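Local coordinates for protein polyhomeotic (Drosophila melanogaster, PDB 1KW4) that belongs to the Polycomb group, whose multiprotein complexes keep homeotic genes transcriptionally repressed through development, and contributes here its polymer-forming SAM domain, at residues D45-A48 and L49-L52; K55-V58 and N59-M63; I71-K74 and V75-I78. The protein carries 1 engineered substitution. All coordinates share one frame; numbering follows the deposited sequence.

Interaction 1 of 3, residues D45-A48 and L49-L52; sequences DGQA and LLRL. Engineered in segment 49-52: Arg51 (natural residue Leu).
Leu49 N gives its hydrogen to Asp45 O at 2.9 Å, the donor sitting nearly along the C=O axis, and this bond closes the first turn of the short helix 46-51. One residue further on, Leu50 N reaches Gly46 O at 3.1 Å in the same i to i+4 pattern. The pattern then tightens: Arg51 N bonds to Ala48 O at 3.0 Å from well above the carbonyl plane, 61° out of it, an i to i+3 bond. Leu52 N comes to the same oxygen in a weak, bent bond, so Ala48 O takes two donors, one of them weak.

Side chains add lighter contacts over this backbone. Leu50 has CG anti to its carbonyl carbon (chi1 -71°), which brings that atom to 3.4 Å from Gly46 O, while its CD1 passes 3.9 Å from Gln47 OE1. The Gln47 chain bends at chi2 and its amide end crosses the leucine at a slant. Arg51, an engineered residue in place of leucine, lays its CG 3.7 Å from Gln47 O before its chain folds away.

Asp45 sets the start of all this as the N-cap. Its chi1 of 60° turns the carboxylate back over the first turn, where OD1 accepts from Ala48 N at 3.1 Å; a negative group here would probably suit the positive end of the helix dipole. Within the SAM domain, Gly46 is tied by a backbone hydrogen bond to Trp17, which Leu49 also touches, while Leu50 meets Ile14 and Lys79. Leu49 and Leu50 both rest on Val75, so helix 46-51 packs directly against helix 65-78.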
# COMPACT_ATOMS: atom_id res chain seq x y z
N ASP A 45 3.41 0.18 7.58
CA ASP A 45 2.60 -0.86 8.22
C ASP A 45 1.14 -0.46 8.00
O ASP A 45 0.87 0.51 7.29
CB ASP A 45 2.92 -0.99 9.72
CG ASP A 45 2.68 0.28 10.51
OD1 ASP A 45 2.20 1.29 9.93
OD2 ASP A 45 2.98 0.27 11.72
N GLY A 46 0.21 -1.21 8.59
CA GLY A 46 -1.21 -0.91 8.40
C GLY A 46 -1.66 0.49 8.77
O GLY A 46 -2.44 1.12 8.04
N GLN A 47 -1.20 0.98 9.91
CA GLN A 47 -1.57 2.33 10.35
C GLN A 47 -1.13 3.38 9.33
O GLN A 47 -1.86 4.33 9.06
CB GLN A 47 -0.97 2.63 11.72
CG GLN A 47 -1.65 1.89 12.86
CD GLN A 47 -2.96 2.53 13.28
OE1 GLN A 47 -3.83 2.80 12.44
NE2 GLN A 47 -3.11 2.77 14.57
N ALA A 48 0.06 3.19 8.76
CA ALA A 48 0.57 4.13 7.76
C ALA A 48 -0.20 3.99 6.45
O ALA A 48 -0.49 4.98 5.78
CB ALA A 48 2.06 3.87 7.52
N LEU A 49 -0.53 2.75 6.09
CA LEU A 49 -1.27 2.48 4.86
C LEU A 49 -2.61 3.21 4.83
O LEU A 49 -3.05 3.71 3.79
CB LEU A 49 -1.50 0.98 4.70
CG LEU A 49 -2.20 0.50 3.43
CD1 LEU A 49 -1.35 0.86 2.21
CD2 LEU A 49 -2.43 -1.01 3.49
N LEU A 50 -3.27 3.28 5.98
CA LEU A 50 -4.56 3.95 6.08
C LEU A 50 -4.45 5.45 5.81
O LEU A 50 -5.42 6.09 5.41
CB LEU A 50 -5.16 3.71 7.47
CG LEU A 50 -5.65 2.27 7.72
CD1 LEU A 50 -5.96 2.07 9.20
CD2 LEU A 50 -6.88 2.00 6.87
N ARG A 51 -3.25 6.00 6.01
CA ARG A 51 -3.01 7.43 5.81
C ARG A 51 -2.47 7.80 4.43
O ARG A 51 -2.46 8.97 4.06
CB ARG A 51 -2.04 7.95 6.87
CG ARG A 51 -2.55 7.87 8.28
CD ARG A 51 -3.81 8.70 8.47
NE ARG A 51 -3.73 10.01 7.82
CZ ARG A 51 -2.74 10.89 7.98
NH1 ARG A 51 -1.71 10.62 8.78
NH2 ARG A 51 -2.79 12.06 7.35
N LEU A 52 -2.00 6.81 3.68
CA LEU A 52 -1.44 7.05 2.35
C LEU A 52 -2.44 7.61 1.34
O LEU A 52 -3.48 7.01 1.07
CB LEU A 52 -0.81 5.78 1.79
CG LEU A 52 0.64 5.50 2.17
CD1 LEU A 52 1.06 4.12 1.67
CD2 LEU A 52 1.53 6.58 1.56

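Interaction 2 of 3, residues K55-V58 and N59-M63; sequences KHLV and NAMGM
Leu57 lies beside Met61 and Met63, both selenomethionines, where helix 54-60 of the SAM domain unwinds through a wider pi-type turn into a loop. From the Leu57 backbone, CB comes first, 4.2 Å from Met63 SE. With chi1 at -65°, CG stands anti to the carbonyl carbon and the chain runs side by side with both selenomethionines, all pointing the same way. Of the two tips, CD2 does the touching: it meets Met61 SE and Met63 CE, each at 4.0 Å, while CD1 turns to Val72 of helix 65-78. Phe39 of helix 36-41 touches all three of these side chains, completing a hydrophobic cluster.

The backbone records the widening. Met61 N bonds to His56 O at 2.8 Å, an i to i+5 step, and also weakly to Leu57 O. That oxygen takes Met63 N as well, through a straighter bond of 164° at the hydrogen, and this carries the chain past Gly62, which has positive phi. On the outer side, Asn59 N reaches Lys55 O at 2.8 Å, and the Asn59 side chain folds back so that ND2 makes a second, weak bond to Lys55 O at 3.1 Å.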
# COMPACT_ATOMS: atom_id res chain seq x y z
N LYS A 55 -1.18 11.57 -3.45
CA LYS A 55 -0.05 12.50 -3.49
C LYS A 55 1.24 11.91 -2.91
O LYS A 55 2.33 12.13 -3.44
CB LYS A 55 -0.39 13.79 -2.72
CG LYS A 55 -0.39 13.62 -1.20
CD LYS A 55 -0.47 14.94 -0.46
CE LYS A 55 -1.85 15.57 -0.54
NZ LYS A 55 -1.93 16.81 0.29
N HIS A 56 1.12 11.18 -1.81
CA HIS A 56 2.26 10.56 -1.15
C HIS A 56 2.87 9.45 -2.01
O HIS A 56 4.09 9.31 -2.09
CB HIS A 56 1.84 9.98 0.20
CG HIS A 56 1.29 11.00 1.15
ND1 HIS A 56 0.24 10.74 2.00
CD2 HIS A 56 1.67 12.28 1.39
CE1 HIS A 56 -0.01 11.81 2.73
NE2 HIS A 56 0.84 12.76 2.38
N LEU A 57 2.00 8.66 -2.63
CA LEU A 57 2.43 7.56 -3.48
C LEU A 57 3.16 8.06 -4.72
O LEU A 57 4.26 7.62 -5.02
CB LEU A 57 1.21 6.73 -3.91
CG LEU A 57 0.46 6.00 -2.79
CD1 LEU A 57 -0.86 5.45 -3.30
CD2 LEU A 57 1.33 4.89 -2.25
N VAL A 58 2.52 8.99 -5.44
CA VAL A 58 3.10 9.54 -6.66
C VAL A 58 4.28 10.47 -6.39
O VAL A 58 5.37 10.26 -6.92
CB VAL A 58 2.03 10.31 -7.47
CG1 VAL A 58 2.66 10.95 -8.70
CG2 VAL A 58 0.92 9.36 -7.89
N ASN A 59 4.07 11.48 -5.56
CA ASN A 59 5.14 12.43 -5.25
C ASN A 59 6.23 11.90 -4.33
O ASN A 59 7.39 11.84 -4.71
CB ASN A 59 4.54 13.72 -4.66
CG ASN A 59 3.61 14.42 -5.62
OD1 ASN A 59 3.99 14.75 -6.75
ND2 ASN A 59 2.38 14.67 -5.18
N ALA A 60 5.84 11.50 -3.12
CA ALA A 60 6.80 10.99 -2.15
C ALA A 60 7.46 9.66 -2.52
O ALA A 60 8.65 9.48 -2.30
CB ALA A 60 6.14 10.88 -0.78
N MSE A 61 6.68 8.74 -3.08
CA MSE A 61 7.23 7.43 -3.45
C MSE A 61 7.57 7.24 -4.93
O MSE A 61 8.08 6.19 -5.32
CB MSE A 61 6.27 6.33 -2.96
CG MSE A 61 6.16 6.28 -1.42
SE MSE A 61 4.98 4.92 -0.67
CE MSE A 61 6.04 3.35 -1.09
N GLY A 62 7.31 8.25 -5.75
CA GLY A 62 7.63 8.18 -7.17
C GLY A 62 6.92 7.10 -7.97
O GLY A 62 7.41 6.65 -9.01
N MSE A 63 5.75 6.71 -7.50
CA MSE A 63 4.95 5.67 -8.14
C MSE A 63 4.16 6.20 -9.35
O MSE A 63 3.81 7.38 -9.40
CB MSE A 63 3.99 5.10 -7.10
CG MSE A 63 3.23 3.86 -7.49
SE MSE A 63 2.28 3.25 -5.92
CE MSE A 63 3.78 2.93 -4.76

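Interaction 3 of 3, residues I71-K74 and V75-I78; sequences IVAK and VESI
Ser77 OG donates to Lys74 O at 2.6 Å, a short side-chain bond made back to the preceding turn of helix 65-78. The hydroxyl gets there because chi1 is 68°, setting OG between the backbone N and the carbonyl carbon and facing the carbonyl three residues earlier. Lys74 O is doubly used: Ile78 N also reaches it, at 3.1 Å, and both donors come in from the same face of the carbonyl plane. The Lys74 oxygen thus keeps its ordinary helical partner and gains the serine as well.

Every other carbonyl of 71-74 is satisfied in the regular way. Val75 N goes to Ile71 O with a nearly straight 168° at the hydrogen, Glu76 N to Val72 O and Ser77 N to Ala73 O, the last two at 3.0 Å.

Around these bonds the side chains pack closely. Glu76 CG lies 2.9 Å from Val72 O, and its extended chain runs back across Val72, placing the carboxylate carbon CD 3.9 Å from Val72 CG1. Val75 CG2, anti to its own carbonyl carbon, presses to 3.3 Å from Ile71 O. Ile78 CG1 sits just 3.2 Å from Lys74 O, and its CD1 crosses over Lys74 CG, 4.2 Å away.

Phe25 of helix 19-27 touches both Lys74 and Ile78, and Ile71 reaches Ile26 of the same helix. The serine-to-backbone bond is a local addition; the unbroken i to i+4 bonding beneath it is that of a regular alpha-helix, here the long C-terminal helix of the SAM fold.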
# COMPACT_ATOMS: atom_id res chain seq x y z
N ILE A 71 -4.11 1.18 -5.33
CA ILE A 71 -3.82 0.93 -3.92
C ILE A 71 -4.78 1.71 -3.02
O ILE A 71 -5.38 1.15 -2.10
CB ILE A 71 -2.36 1.30 -3.57
CG1 ILE A 71 -1.41 0.34 -4.29
CG2 ILE A 71 -2.14 1.25 -2.06
CD1 ILE A 71 0.05 0.75 -4.21
N VAL A 72 -4.92 3.00 -3.28
CA VAL A 72 -5.81 3.83 -2.48
C VAL A 72 -7.25 3.30 -2.52
O VAL A 72 -7.92 3.23 -1.49
CB VAL A 72 -5.80 5.30 -2.96
CG1 VAL A 72 -6.84 6.12 -2.20
CG2 VAL A 72 -4.42 5.90 -2.75
N ALA A 73 -7.69 2.90 -3.71
CA ALA A 73 -9.05 2.38 -3.89
C ALA A 73 -9.30 1.06 -3.16
O ALA A 73 -10.37 0.86 -2.58
CB ALA A 73 -9.34 2.20 -5.38
N LYS A 74 -8.33 0.15 -3.21
CA LYS A 74 -8.48 -1.14 -2.54
C LYS A 74 -8.58 -0.94 -1.03
O LYS A 74 -9.41 -1.57 -0.38
CB LYS A 74 -7.30 -2.06 -2.87
CG LYS A 74 -7.48 -3.49 -2.38
CD LYS A 74 -8.69 -4.14 -3.03
CE LYS A 74 -8.84 -5.59 -2.58
NZ LYS A 74 -10.00 -6.26 -3.24
N VAL A 75 -7.73 -0.08 -0.49
CA VAL A 75 -7.75 0.20 0.95
C VAL A 75 -9.10 0.80 1.35
O VAL A 75 -9.66 0.44 2.38
CB VAL A 75 -6.61 1.17 1.34
CG1 VAL A 75 -6.73 1.57 2.80
CG2 VAL A 75 -5.26 0.50 1.09
N GLU A 76 -9.62 1.70 0.52
CA GLU A 76 -10.91 2.33 0.79
C GLU A 76 -12.03 1.29 0.82
O GLU A 76 -12.91 1.34 1.68
CB GLU A 76 -11.24 3.39 -0.26
CG GLU A 76 -10.26 4.54 -0.34
CD GLU A 76 -10.63 5.55 -1.42
OE1 GLU A 76 -10.91 5.12 -2.56
OE2 GLU A 76 -10.62 6.76 -1.14
N SER A 77 -12.00 0.36 -0.13
CA SER A 77 -13.03 -0.67 -0.22
C SER A 77 -13.02 -1.62 0.98
O SER A 77 -14.07 -2.04 1.46
CB SER A 77 -12.87 -1.48 -1.51
OG SER A 77 -11.70 -2.27 -1.48
N ILE A 78 -11.83 -1.95 1.46
CA ILE A 78 -11.68 -2.85 2.60
C ILE A 78 -12.11 -2.13 3.87
O ILE A 78 -12.92 -2.65 4.65
CB ILE A 78 -10.22 -3.32 2.75
CG1 ILE A 78 -9.81 -4.13 1.52
CG2 ILE A 78 -10.07 -4.17 4.01
CD1 ILE A 78 -8.36 -4.59 1.54

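How the interactions relate
From the N terminus, the chain first passes interaction 1 in helix 46-51, then interaction 2 at the end of helix 54-60, and lastly interaction 3 in helix 65-78. Each is local and closes only helical or helix-end turns; the three run in series, with none nested or crossed. Leu52 CD1 rests on Leu57 CD2 at 4.0 Å, bridging the link between the two short helices. The long helix then packs against both: Val75 CG2 lies on Leu49 CG at 3.8 Å, while Val72 CG2 meets Leu57 CD1 at 3.6 Å. Met63 SE against Ile71 CD1 adds a further join, so all three interactions meet pairwise in one SAM-domain bundle.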